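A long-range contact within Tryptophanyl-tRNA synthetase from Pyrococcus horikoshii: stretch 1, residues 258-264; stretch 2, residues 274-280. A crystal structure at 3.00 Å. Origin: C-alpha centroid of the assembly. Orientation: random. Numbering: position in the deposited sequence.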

# COMPACT_ATOMS: atom_id res chain seq x y z
N LYS B 258 24.22 -6.77 17.04
CA LYS B 258 25.56 -6.99 17.59
C LYS B 258 26.54 -7.34 16.46
O LYS B 258 26.77 -8.51 16.17
CB LYS B 258 25.54 -8.09 18.66
CG LYS B 258 25.30 -7.59 20.08
CD LYS B 258 23.82 -7.32 20.37
CE LYS B 258 23.63 -6.78 21.78
NZ LYS B 258 22.19 -6.56 22.09
N PRO B 259 27.13 -6.30 15.83
CA PRO B 259 28.03 -6.48 14.68
C PRO B 259 29.31 -7.25 15.01
O PRO B 259 29.89 -7.88 14.12
CB PRO B 259 28.37 -5.04 14.27
CG PRO B 259 28.12 -4.22 15.48
CD PRO B 259 26.96 -4.87 16.16
N GLU B 260 29.74 -7.21 16.27
CA GLU B 260 30.98 -7.86 16.69
C GLU B 260 30.87 -9.38 16.73
O GLU B 260 31.88 -10.08 16.73
CB GLU B 260 31.43 -7.31 18.05
CG GLU B 260 32.94 -7.36 18.27
CD GLU B 260 33.39 -6.72 19.57
OE1 GLU B 260 32.54 -6.21 20.34
OE2 GLU B 260 34.62 -6.72 19.84
N THR B 261 29.64 -9.89 16.76
CA THR B 261 29.39 -11.34 16.76
C THR B 261 28.78 -11.82 15.45
O THR B 261 28.34 -12.97 15.33
CB THR B 261 28.49 -11.76 17.95
OG1 THR B 261 27.26 -11.01 17.92
CG2 THR B 261 29.20 -11.53 19.28
N ALA B 262 28.76 -10.94 14.45
CA ALA B 262 28.20 -11.25 13.14
C ALA B 262 29.25 -11.16 12.04
O ALA B 262 30.07 -10.24 12.03
CB ALA B 262 27.04 -10.32 12.84
N ILE B 263 29.23 -12.13 11.13
CA ILE B 263 30.08 -12.09 9.95
C ILE B 263 29.28 -11.54 8.78
O ILE B 263 28.44 -12.23 8.20
CB ILE B 263 30.66 -13.49 9.59
CG1 ILE B 263 31.36 -14.14 10.79
CG2 ILE B 263 31.59 -13.40 8.38
CD1 ILE B 263 32.57 -13.38 11.34
N TYR B 264 29.54 -10.28 8.44
CA TYR B 264 28.89 -9.62 7.32
C TYR B 264 29.48 -10.10 6.00
O TYR B 264 30.67 -10.42 5.92
CB TYR B 264 29.02 -8.11 7.43
CG TYR B 264 28.29 -7.52 8.62
CD1 TYR B 264 28.94 -7.29 9.83
CD2 TYR B 264 26.93 -7.20 8.53
CE1 TYR B 264 28.26 -6.75 10.92
CE2 TYR B 264 26.25 -6.66 9.61
CZ TYR B 264 26.92 -6.44 10.80
OH TYR B 264 26.24 -5.91 11.87
N LYS B 274 39.96 -10.70 13.43
CA LYS B 274 39.75 -9.98 14.69
C LYS B 274 38.52 -10.46 15.46
O LYS B 274 38.58 -10.62 16.68
CB LYS B 274 39.67 -8.47 14.45
CG LYS B 274 41.01 -7.79 14.19
CD LYS B 274 40.85 -6.30 13.94
CE LYS B 274 40.39 -6.01 12.51
NZ LYS B 274 40.35 -4.55 12.22
N LYS B 275 37.42 -10.70 14.75
CA LYS B 275 36.17 -11.14 15.38
C LYS B 275 36.26 -12.53 16.01
O LYS B 275 35.71 -12.76 17.09
CB LYS B 275 35.01 -11.08 14.38
CG LYS B 275 34.44 -9.69 14.18
CD LYS B 275 33.36 -9.67 13.10
CE LYS B 275 32.97 -8.24 12.76
NZ LYS B 275 31.90 -8.18 11.74
N VAL B 276 36.97 -13.43 15.34
CA VAL B 276 37.13 -14.80 15.84
C VAL B 276 38.24 -14.90 16.90
O VAL B 276 37.99 -15.41 18.00
CB VAL B 276 37.38 -15.81 14.68
CG1 VAL B 276 37.56 -17.22 15.21
CG2 VAL B 276 36.22 -15.77 13.69
N TRP B 277 39.43 -14.40 16.58
CA TRP B 277 40.58 -14.42 17.50
C TRP B 277 40.29 -13.78 18.86
O TRP B 277 40.72 -14.29 19.90
CB TRP B 277 41.78 -13.66 16.90
CG TRP B 277 42.50 -14.24 15.69
CD1 TRP B 277 43.07 -13.51 14.68
CD2 TRP B 277 42.77 -15.61 15.39
NE1 TRP B 277 43.66 -14.35 13.76
CE2 TRP B 277 43.49 -15.64 14.17
CE3 TRP B 277 42.46 -16.83 16.02
CZ2 TRP B 277 43.91 -16.84 13.57
CZ3 TRP B 277 42.88 -18.01 15.42
CH2 TRP B 277 43.59 -18.01 14.21
N LYS B 278 39.56 -12.66 18.84
CA LYS B 278 39.42 -11.74 19.97
C LYS B 278 38.74 -12.30 21.22
O LYS B 278 39.07 -11.91 22.34
CB LYS B 278 38.68 -10.47 19.53
CG LYS B 278 38.98 -9.22 20.34
CD LYS B 278 38.25 -8.00 19.77
CE LYS B 278 38.89 -7.50 18.48
NZ LYS B 278 38.04 -6.49 17.78
N PHE B 279 37.78 -13.21 21.03
CA PHE B 279 36.98 -13.69 22.15
C PHE B 279 37.24 -15.15 22.53
O PHE B 279 37.52 -15.99 21.67
CB PHE B 279 35.49 -13.43 21.91
CG PHE B 279 35.07 -12.02 22.22
CD1 PHE B 279 35.17 -11.02 21.25
CD2 PHE B 279 34.59 -11.68 23.48
CE1 PHE B 279 34.79 -9.71 21.53
CE2 PHE B 279 34.21 -10.37 23.78
CZ PHE B 279 34.31 -9.38 22.80
N THR B 280 37.13 -15.41 23.83
CA THR B 280 37.43 -16.72 24.43
C THR B 280 36.56 -17.87 23.89
O THR B 280 37.04 -19.00 23.74
CB THR B 280 37.30 -16.68 25.98
OG1 THR B 280 36.00 -16.18 26.34
CG2 THR B 280 38.36 -15.76 26.59

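What does the start of stretch 1 offer to stretch 2? Lys-258 itself stays out of reach, but its carbonyl helps shape the turn: Thr-261 N donates to Lys-258 O at 3.2 Å, and Thr-261 OG1, with chi1 in the p well, donates to the same Lys-258 O at 3.1 Å. The short 3-10 segment that follows, residues 259-261, presents the carbonyl of Pro-259 to the other stretch. There Lys-275 NZ donates a hydrogen bond to Pro-259 O over 3.1 Å, while the proline ring takes little part. The same oxygen also receives a weak bond from Ala-262 N at 3.3 Å.

How does Glu-260 reach so much of stretch 2 when its CA-to-CB bond points sideways? Its chi1 and chi2 are both t, so the side chain is extended and its end comes nearer to the partner. Glu-260 OE2 lies 4.0 Å from Lys-278 NZ, a long salt bridge between opposite charges on exposed residues, and 3.4 Å from Phe-279 CE1, where the carboxylate oxygen sits at the ring edge, near its plane. That edge carries the slightly positive C-H groups, which suits a carboxylate oxygen. The backbone here is close as well: the CA atoms of Glu-260 and Lys-275 are 6.3 Å apart, and Glu-260 O packs 3.6 Å from Lys-275 CG.

Why does Ala-262 matter when its side chain points away? Its contribution is the main-chain oxygen: Lys-275 NZ donates to Ala-262 O at 2.8 Å, the shorter of the two hydrogen bonds across the contact. The CA-to-CB bond of Lys-275 points toward stretch 1, and with chi1 m and the remaining chi angles t the side chain extends far enough for one ammonium group to bind the carbonyls of both Pro-259 and Ala-262. A lysine suits this place because its terminal nitrogen has several protons to give and its long chain can cover the turn; of the 327 Å² buried in all, its 110 Å² is the largest share of any residue.

What lines the lysine as it passes the end of stretch 1? Ile-263, buried, has a sideways CA-to-CB bond, but its end comes nearer, and CD1 lies 4.2 Å from Lys-275 CD, an apolar contact with the aliphatic part of the lysine. Tyr-264 is buried too. Tyr-264 CD1 comes to 3.6 Å from Lys-275 NZ, which sits at the edge of the ring, near its plane, rather than over its face.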